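Local atomic coordinates of N-acetylglucosamine-specific lectin (Saxidomus purpuratus, PDB entry 6A7T), a protein that probably binds carbohydrates, N-acetylglucosamine in particular, as a bivalve C-type lectin whose sugar recognition does not depend on calcium. Residues Ser82-Gly90 against His140-Ile151; His97-Gly105 against Pro118-Asp126. All blocks are in the same frame, centred on the assembly; numbering follows the deposited sequence. Where two conformers were deposited one is given.

Interaction 1. Residues Ser82-Gly90 against His140-Ile151; sequences SAFHYYWIG and HQDCVNTKGPSI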
loop_
_atom_site.group_PDB
_atom_site.type_symbol
_atom_site.label_atom_id
_atom_site.label_comp_id
_atom_site.label_asym_id
_atom_site.label_seq_id
_atom_site.Cartn_x
_atom_site.Cartn_y
_atom_site.Cartn_z
ATOM N N SER A 82 -3.076 24.102 -8.024
ATOM C CA SER A 82 -2.116 25.168 -8.401
ATOM C C SER A 82 -2.055 26.312 -7.371
ATOM O O SER A 82 -1.440 27.314 -7.643
ATOM C CB SER A 82 -2.417 25.698 -9.782
ATOM O OG SER A 82 -3.707 26.290 -9.778
ATOM N N ALA A 83 -2.634 26.157 -6.181
ATOM C CA ALA A 83 -2.497 27.168 -5.111
ATOM C C ALA A 83 -1.076 27.152 -4.546
ATOM O O ALA A 83 -0.525 28.178 -4.170
ATOM C CB ALA A 83 -3.468 26.913 -3.999
ATOM N N PHE A 84 -0.520 25.943 -4.413
ATOM C CA PHE A 84 0.779 25.766 -3.766
ATOM C C PHE A 84 1.812 25.259 -4.762
ATOM O O PHE A 84 1.520 24.381 -5.570
ATOM C CB PHE A 84 0.666 24.753 -2.624
ATOM C CG PHE A 84 -0.260 25.199 -1.533
ATOM C CD1 PHE A 84 0.047 26.288 -0.738
ATOM C CD2 PHE A 84 -1.474 24.574 -1.357
ATOM C CE1 PHE A 84 -0.804 26.716 0.258
ATOM C CE2 PHE A 84 -2.357 25.031 -0.400
ATOM C CZ PHE A 84 -2.023 26.097 0.408
ATOM N N HIS A 85 3.054 25.772 -4.646
ATOM C CA HIS A 85 4.132 25.408 -5.557
ATOM C C HIS A 85 5.201 24.547 -4.867
ATOM O O HIS A 85 6.135 24.132 -5.496
ATOM C CB HIS A 85 4.784 26.681 -6.172
ATOM C CG HIS A 85 3.766 27.642 -6.712
ATOM N ND1 HIS A 85 2.790 27.252 -7.631
ATOM C CD2 HIS A 85 3.544 28.957 -6.458
ATOM C CE1 HIS A 85 2.002 28.274 -7.903
ATOM N NE2 HIS A 85 2.455 29.347 -7.220
ATOM N N TYR A 86 5.073 24.330 -3.550
ATOM C CA TYR A 86 5.977 23.412 -2.850
ATOM C C TYR A 86 5.252 22.845 -1.631
ATOM O O TYR A 86 4.346 23.465 -1.111
ATOM C CB TYR A 86 7.276 24.092 -2.401
ATOM C CG TYR A 86 7.154 25.135 -1.316
ATOM C CD1 TYR A 86 6.792 26.449 -1.573
ATOM C CD2 TYR A 86 7.475 24.817 -0.011
ATOM C CE1 TYR A 86 6.690 27.391 -0.554
ATOM C CE2 TYR A 86 7.388 25.748 1.007
ATOM C CZ TYR A 86 6.996 27.042 0.746
ATOM O OH TYR A 86 6.929 27.903 1.817
ATOM N N TYR A 87 5.663 21.632 -1.249
ATOM C CA TYR A 87 5.171 20.938 -0.054
ATOM C C TYR A 87 6.380 20.387 0.696
ATOM O O TYR A 87 7.169 19.704 0.099
ATOM C CB TYR A 87 4.255 19.769 -0.424
ATOM C CG TYR A 87 2.900 20.129 -0.966
ATOM C CD1 TYR A 87 2.755 20.550 -2.271
ATOM C CD2 TYR A 87 1.761 19.993 -0.195
ATOM C CE1 TYR A 87 1.506 20.839 -2.806
ATOM C CE2 TYR A 87 0.504 20.287 -0.709
ATOM C CZ TYR A 87 0.379 20.716 -2.023
ATOM O OH TYR A 87 -0.849 21.058 -2.556
ATOM N N TRP A 88 6.404 20.572 2.017
ATOM C CA TRP A 88 7.455 19.922 2.834
ATOM C C TRP A 88 7.287 18.409 2.884
ATOM O O TRP A 88 6.140 17.913 3.036
ATOM C CB TRP A 88 7.440 20.471 4.269
ATOM C CG TRP A 88 7.807 21.923 4.357
ATOM C CD1 TRP A 88 7.067 22.886 4.942
ATOM C CD2 TRP A 88 8.959 22.592 3.799
ATOM N NE1 TRP A 88 7.695 24.100 4.866
ATOM C CE2 TRP A 88 8.832 23.952 4.147
ATOM C CE3 TRP A 88 10.079 22.170 3.075
ATOM C CZ2 TRP A 88 9.796 24.910 3.821
ATOM C CZ3 TRP A 88 11.028 23.118 2.738
ATOM C CH2 TRP A 88 10.865 24.459 3.100
ATOM N N ILE A 89 8.422 17.695 2.873
ATOM C CA ILE A 89 8.458 16.240 3.008
ATOM C C ILE A 89 9.528 15.855 4.040
ATOM O O ILE A 89 10.251 16.686 4.516
ATOM C CB ILE A 89 8.669 15.526 1.670
ATOM C CG1 ILE A 89 10.032 15.846 1.036
ATOM C CG2 ILE A 89 7.532 15.862 0.733
ATOM C CD1 ILE A 89 10.337 15.051 -0.232
ATOM N N GLY A 90 9.523 14.598 4.381
ATOM C CA GLY A 90 10.269 14.038 5.519
ATOM C C GLY A 90 11.701 13.690 5.156
ATOM O O GLY A 90 12.157 12.589 5.480
ATOM N N HIS A 140 15.940 23.388 0.762
ATOM C CA HIS A 140 15.736 24.710 1.239
ATOM C C HIS A 140 16.494 24.830 2.570
ATOM O O HIS A 140 16.371 23.959 3.425
ATOM C CB HIS A 140 14.241 25.037 1.454
ATOM C CG HIS A 140 13.974 26.447 1.853
ATOM N ND1 HIS A 140 14.107 27.501 0.947
ATOM C CD2 HIS A 140 13.496 27.013 2.991
ATOM C CE1 HIS A 140 13.746 28.626 1.526
ATOM N NE2 HIS A 140 13.398 28.367 2.792
ATOM N N GLN A 141 17.248 25.917 2.739
ATOM C CA GLN A 141 18.178 25.972 3.877
ATOM C C GLN A 141 17.538 26.606 5.128
ATOM O O GLN A 141 18.181 26.673 6.186
ATOM C CB GLN A 141 19.474 26.619 3.368
ATOM C CG GLN A 141 20.441 25.585 2.798
ATOM C CD GLN A 141 20.012 24.963 1.490
ATOM O OE1 GLN A 141 19.458 25.619 0.624
ATOM N NE2 GLN A 141 20.329 23.701 1.297
ATOM N N ASP A 142 16.282 27.032 5.083
ATOM C CA ASP A 142 15.617 27.495 6.259
ATOM C C ASP A 142 14.520 26.505 6.680
ATOM O O ASP A 142 13.421 26.521 6.154
ATOM C CB ASP A 142 15.000 28.871 6.058
ATOM C CG ASP A 142 14.128 29.318 7.210
ATOM O OD1 ASP A 142 14.283 28.770 8.361
ATOM O OD2 ASP A 142 13.270 30.180 6.952
ATOM N N CYS A 143 14.863 25.695 7.675
ATOM C CA CYS A 143 13.984 24.579 8.119
ATOM C C CYS A 143 13.044 25.034 9.225
ATOM O O CYS A 143 12.297 24.195 9.772
ATOM C CB CYS A 143 14.834 23.396 8.541
ATOM S SG CYS A 143 15.745 22.728 7.129
ATOM N N VAL A 144 13.014 26.335 9.544
ATOM C CA VAL A 144 12.260 26.840 10.640
ATOM C C VAL A 144 11.189 27.829 10.174
ATOM O O VAL A 144 10.032 27.719 10.547
ATOM C CB VAL A 144 13.181 27.431 11.728
ATOM C CG1 VAL A 144 12.382 27.929 12.904
ATOM C CG2 VAL A 144 14.219 26.408 12.185
ATOM N N ASN A 145 11.600 28.868 9.432
ATOM C CA ASN A 145 10.759 30.039 9.262
ATOM C C ASN A 145 10.188 30.198 7.846
ATOM O O ASN A 145 9.678 31.302 7.516
ATOM C CB ASN A 145 11.554 31.289 9.669
ATOM C CG ASN A 145 11.876 31.265 11.144
ATOM O OD1 ASN A 145 13.054 31.337 11.522
ATOM N ND2 ASN A 145 10.864 31.100 11.974
ATOM N N THR A 146 10.253 29.174 7.005
ATOM C CA THR A 146 9.640 29.215 5.691
ATOM C C THR A 146 8.397 28.332 5.713
ATOM O O THR A 146 8.506 27.117 5.868
ATOM C CB THR A 146 10.615 28.813 4.601
ATOM O OG1 THR A 146 11.785 29.636 4.718
ATOM C CG2 THR A 146 9.995 28.877 3.219
ATOM N N LYS A 147 7.238 28.962 5.560
ATOM C CA LYS A 147 5.967 28.333 5.935
ATOM C C LYS A 147 5.305 27.822 4.669
ATOM O O LYS A 147 4.983 28.622 3.832
ATOM C CB LYS A 147 5.018 29.301 6.648
ATOM C CG LYS A 147 5.438 29.700 8.056
ATOM C CD LYS A 147 4.390 30.560 8.750
ATOM C CE LYS A 147 4.858 31.120 10.063
ATOM N NZ LYS A 147 3.883 32.094 10.595
ATOM N N GLY A 148 5.060 26.502 4.584
ATOM C CA GLY A 148 4.376 25.927 3.468
ATOM C C GLY A 148 3.510 24.749 3.909
ATOM O O GLY A 148 3.574 24.333 5.076
ATOM N N PRO A 149 2.736 24.182 2.966
ATOM C CA PRO A 149 1.910 22.999 3.245
ATOM C C PRO A 149 2.892 21.825 3.382
ATOM O O PRO A 149 4.070 21.942 3.071
ATOM C CB PRO A 149 0.974 22.934 2.013
ATOM C CG PRO A 149 1.851 23.425 0.914
ATOM C CD PRO A 149 2.684 24.535 1.533
ATOM N N SER A 150 2.359 20.675 3.742
ATOM C CA SER A 150 3.224 19.498 4.016
ATOM C C SER A 150 2.420 18.235 3.753
ATOM O O SER A 150 1.202 18.307 3.573
ATOM C CB SER A 150 3.762 19.535 5.419
ATOM O OG SER A 150 2.750 19.479 6.423
ATOM N N ILE A 151 3.139 17.129 3.698
ATOM C CA ILE A 151 2.534 15.800 3.422
ATOM C C ILE A 151 2.902 14.846 4.560
ATOM O O ILE A 151 4.079 14.612 4.807
ATOM C CB ILE A 151 2.968 15.236 2.060
ATOM C CG1 ILE A 151 2.690 16.235 0.937
ATOM C CG2 ILE A 151 2.273 13.917 1.791
ATOM C CD1 ILE A 151 3.436 16.005 -0.346
#
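W88 and S150 form a single backbone bridge where strands 86-89 and 148-151 run at 49° to each other, 4.3 Å apart at closest approach. W88 N donates to P149 O (2.9 Å) and W88 O accepts from I151 N (3.2 Å). P149 CG fits into the corner made by two aromatic rings, over one face of F84 and one face of Y87, a CH-pi contact with each, 4.0 and 3.9 Å from the respective centroids. This bridge joins the two antiparallel sheets of the C-type lectin fold, one containing strand 86-94 and the other strand 148-154. With CG anti to its own carbonyl carbon (chi1 -65°), W88 aims its indole at the loop before P149; NE1 makes a weak hydrogen bond to T146 O, and the ring edge meets H140, with CH2 3.7 Å from H140 CD2. Y86 CE2 lies over one face of that indole, while Y86 OH gives a weak hydrogen bond to K147 O (2.9 Å). H140, a residue of the N-acetylglucosamine site, is tethered through its ring: NE2 donates to T146 OG1 (2.8 Å), which in turn donates to D142 OD2.

Interaction 2. Residues His97-Gly105 against Pro118-Asp126; sequences HSEYRWIDG and PDADEGCMD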
loop_
_atom_site.group_PDB
_atom_site.type_symbol
_atom_site.label_atom_id
_atom_site.label_comp_id
_atom_site.label_asym_id
_atom_site.label_seq_id
_atom_site.Cartn_x
_atom_site.Cartn_y
_atom_site.Cartn_z
ATOM N N HIS A 97 25.871 11.562 8.927
ATOM C CA HIS A 97 26.098 10.905 7.653
ATOM C C HIS A 97 26.661 11.892 6.629
ATOM O O HIS A 97 27.333 11.463 5.669
ATOM C CB HIS A 97 24.820 10.310 7.064
ATOM C CG HIS A 97 24.358 9.056 7.682
ATOM N ND1 HIS A 97 25.044 7.871 7.588
ATOM C CD2 HIS A 97 23.209 8.798 8.339
ATOM C CE1 HIS A 97 24.341 6.939 8.184
ATOM N NE2 HIS A 97 23.220 7.491 8.649
ATOM N N SER A 98 26.404 13.188 6.829
ATOM C CA SER A 98 26.816 14.265 5.922
ATOM C C SER A 98 26.131 14.076 4.559
ATOM O O SER A 98 26.744 14.121 3.490
ATOM C CB SER A 98 28.335 14.348 5.804
ATOM O OG SER A 98 28.821 15.696 5.870
ATOM N N GLU A 99 24.821 13.863 4.600
ATOM C CA GLU A 99 24.050 13.806 3.418
ATOM C C GLU A 99 22.579 13.923 3.779
ATOM O O GLU A 99 22.238 13.808 4.907
ATOM C CB GLU A 99 24.259 12.483 2.692
ATOM C CG GLU A 99 23.797 11.252 3.401
ATOM C CD GLU A 99 24.318 9.978 2.765
ATOM O OE1 GLU A 99 25.248 10.089 1.940
ATOM O OE2 GLU A 99 23.771 8.898 3.036
ATOM N N TYR A 100 21.739 14.050 2.761
ATOM C CA TYR A 100 20.312 14.004 2.974
ATOM C C TYR A 100 19.864 12.561 3.283
ATOM O O TYR A 100 20.222 11.556 2.640
ATOM C CB TYR A 100 19.584 14.682 1.788
ATOM C CG TYR A 100 19.795 16.165 1.714
ATOM C CD1 TYR A 100 18.980 17.053 2.398
ATOM C CD2 TYR A 100 20.819 16.717 0.943
ATOM C CE1 TYR A 100 19.165 18.419 2.366
ATOM C CE2 TYR A 100 21.029 18.080 0.902
ATOM C CZ TYR A 100 20.238 18.942 1.648
ATOM O OH TYR A 100 20.402 20.282 1.710
ATOM N N ARG A 101 18.989 12.444 4.294
ATOM C CA ARG A 101 18.377 11.220 4.741
ATOM C C ARG A 101 16.877 11.473 5.016
ATOM O O ARG A 101 16.476 12.589 5.322
ATOM C CB ARG A 101 19.022 10.729 6.046
ATOM C CG ARG A 101 20.531 10.522 5.984
ATOM C CD ARG A 101 20.941 9.359 5.123
ATOM N NE ARG A 101 20.654 8.070 5.730
ATOM C CZ ARG A 101 21.478 7.015 5.713
ATOM N NH1 ARG A 101 22.571 7.068 4.979
ATOM N NH2 ARG A 101 21.188 5.937 6.439
ATOM N N TRP A 102 16.095 10.421 4.900
ATOM C CA TRP A 102 14.714 10.473 5.358
ATOM C C TRP A 102 14.711 10.606 6.874
ATOM O O TRP A 102 15.642 10.204 7.534
ATOM C CB TRP A 102 13.923 9.249 4.908
ATOM C CG TRP A 102 13.836 9.143 3.420
ATOM C CD1 TRP A 102 14.295 8.120 2.644
ATOM C CD2 TRP A 102 13.245 10.085 2.518
ATOM N NE1 TRP A 102 14.043 8.348 1.313
ATOM C CE2 TRP A 102 13.422 9.561 1.211
ATOM C CE3 TRP A 102 12.619 11.331 2.681
ATOM C CZ2 TRP A 102 12.949 10.236 0.090
ATOM C CZ3 TRP A 102 12.201 12.015 1.566
ATOM C CH2 TRP A 102 12.385 11.473 0.283
ATOM N N ILE A 103 13.618 11.144 7.408
ATOM C CA ILE A 103 13.603 11.473 8.846
ATOM C C ILE A 103 13.535 10.227 9.740
ATOM O O ILE A 103 13.804 10.368 10.931
ATOM C CB ILE A 103 12.474 12.446 9.191
ATOM C CG1 ILE A 103 11.125 11.883 8.768
ATOM C CG2 ILE A 103 12.790 13.839 8.655
ATOM C CD1 ILE A 103 9.953 12.594 9.422
ATOM N N ASP A 104 13.235 9.047 9.200
ATOM C CA ASP A 104 13.442 7.794 9.958
ATOM C C ASP A 104 14.914 7.351 9.989
ATOM O O ASP A 104 15.210 6.238 10.519
ATOM C CB ASP A 104 12.631 6.627 9.408
ATOM C CG ASP A 104 12.889 6.256 7.956
ATOM O OD1 ASP A 104 13.771 6.841 7.326
ATOM O OD2 ASP A 104 12.160 5.370 7.465
ATOM N N GLY A 105 15.800 8.149 9.406
ATOM C CA GLY A 105 17.246 7.900 9.361
ATOM C C GLY A 105 17.729 7.183 8.099
ATOM O O GLY A 105 18.981 7.114 7.869
ATOM N N PRO A 118 20.451 18.095 -4.761
ATOM C CA PRO A 118 20.453 19.300 -3.963
ATOM C C PRO A 118 21.516 20.352 -4.317
ATOM O O PRO A 118 22.658 20.033 -4.622
ATOM C CB PRO A 118 20.739 18.766 -2.551
ATOM C CG PRO A 118 21.534 17.494 -2.803
ATOM C CD PRO A 118 20.979 16.917 -4.102
ATOM N N ASP A 119 21.141 21.616 -4.261
ATOM C CA ASP A 119 22.071 22.666 -4.568
ATOM C C ASP A 119 23.100 22.861 -3.436
ATOM O O ASP A 119 24.257 23.271 -3.660
ATOM C CB ASP A 119 21.323 23.965 -4.801
ATOM C CG ASP A 119 22.290 25.087 -5.087
ATOM O OD1 ASP A 119 22.948 25.007 -6.130
ATOM O OD2 ASP A 119 22.392 26.007 -4.245
ATOM N N ALA A 120 22.692 22.605 -2.194
ATOM C CA ALA A 120 23.517 22.945 -1.003
ATOM C C ALA A 120 23.224 21.948 0.137
ATOM O O ALA A 120 22.222 21.233 0.137
ATOM C CB ALA A 120 23.275 24.360 -0.565
ATOM N N ASP A 121 24.182 21.839 1.062
ATOM C CA ASP A 121 24.023 20.999 2.250
ATOM C C ASP A 121 23.095 21.699 3.237
ATOM O O ASP A 121 22.736 22.841 3.069
ATOM C CB ASP A 121 25.395 20.750 2.906
ATOM C CG ASP A 121 26.437 20.041 2.046
ATOM O OD1 ASP A 121 26.083 19.423 1.024
ATOM O OD2 ASP A 121 27.630 20.078 2.444
ATOM N N GLU A 122 22.747 20.970 4.325
ATOM C CA GLU A 122 22.239 21.555 5.561
ATOM C C GLU A 122 20.814 22.076 5.376
ATOM O O GLU A 122 20.387 22.972 6.059
ATOM C CB GLU A 122 23.163 22.662 6.067
ATOM C CG GLU A 122 24.569 22.128 6.300
ATOM C CD GLU A 122 25.434 22.949 7.241
ATOM O OE1 GLU A 122 25.098 24.126 7.497
ATOM O OE2 GLU A 122 26.412 22.364 7.744
ATOM N N GLY A 123 20.086 21.443 4.481
ATOM C CA GLY A 123 18.718 21.880 4.256
ATOM C C GLY A 123 17.655 20.862 4.628
ATOM O O GLY A 123 17.930 19.775 5.156
ATOM N N CYS A 124 16.408 21.241 4.323
ATOM C CA CYS A 124 15.275 20.320 4.408
ATOM C C CYS A 124 14.625 20.215 3.034
ATOM O O CYS A 124 14.808 21.108 2.229
ATOM C CB CYS A 124 14.278 20.809 5.441
ATOM S SG CYS A 124 15.009 20.846 7.093
ATOM N N MET A 125 13.875 19.137 2.817
ATOM C CA MET A 125 13.398 18.831 1.473
ATOM C C MET A 125 11.914 19.168 1.298
ATOM O O MET A 125 11.090 19.040 2.209
ATOM C CB MET A 125 13.634 17.373 1.114
ATOM C CG MET A 125 15.133 16.942 1.175
ATOM S SD MET A 125 15.458 15.225 1.074
ATOM C CE MET A 125 14.751 14.883 -0.545
ATOM N N ASP A 126 11.616 19.530 0.057
ATOM C CA ASP A 126 10.255 19.701 -0.436
ATOM C C ASP A 126 10.102 19.033 -1.805
ATOM O O ASP A 126 11.067 18.636 -2.419
ATOM C CB ASP A 126 9.865 21.174 -0.438
ATOM C CG ASP A 126 10.647 22.109 -1.344
ATOM O OD1 ASP A 126 11.287 21.612 -2.264
ATOM O OD2 ASP A 126 10.509 23.330 -1.125
#
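Y100 and M125 both carry CG anti to their own carbonyl carbon (chi1 -69° and -59°), which sends the phenol ring into the 118-125 segment and brings the methionine chain obliquely against it. The phenol runs past P118 in the opposite direction, with Y100 CE2 3.5 Å from P118 CB, and ends inside the bend of the loop. There Y100 OH donates a short hydrogen bond to A120 O (2.6 Å), from a position tilted 23° out of the carbonyl plane, and accepts a weak one from G123 N (3.0 Å). Two bonds thus grip the hydroxyl, and A120 O lies at the ring edge, near its plane, which helps fix how the ring is turned. Strand 99-102 is an outermost strand of the sheet of the C-type lectin domain that also holds 86-94 and 124-130; its tyrosine reaches past strand 86-94 to the loop leading into 124-130, the loop whose D119 belongs to the second calcium site. The rings of W93 and W113 meet Y100 edge-to-face. M125 CG touches Y100 CD1 at 4.0 Å. The chain then bends at its last torsion, bringing CE to 4.2 Å from W102 CH2. Its sulfur makes oblique Met-aromatic contacts with both rings, 5.2 Å from the centroid of Y100 and equally far from that of the six-membered ring of W102.

How the interactions relate
The centres of interactions 1 and 2 lie 14 Å apart, and the two touch. The disulfide C143 SG-C124 SG (2.0 Å) ties the loop of 140-151 to the start of strand 124-126. G90 O probably accepts a hydrogen bond from I103 N (2.8 Å), and strand 86-94 has both 99-102 and 124-130 as sheet neighbours. Interaction 1 holds H140 of the N-acetylglucosamine site and interaction 2 holds D119 of the second calcium site, though neither ligand is bound to this chain. D139 links these regions: it receives hydrogen bonds from the backbone of D119 and A120 and from Q141 NE2, which also bonds D121 O. The W102 and I151 side chains lie about 8 and 9 Å from a bound calcium ion.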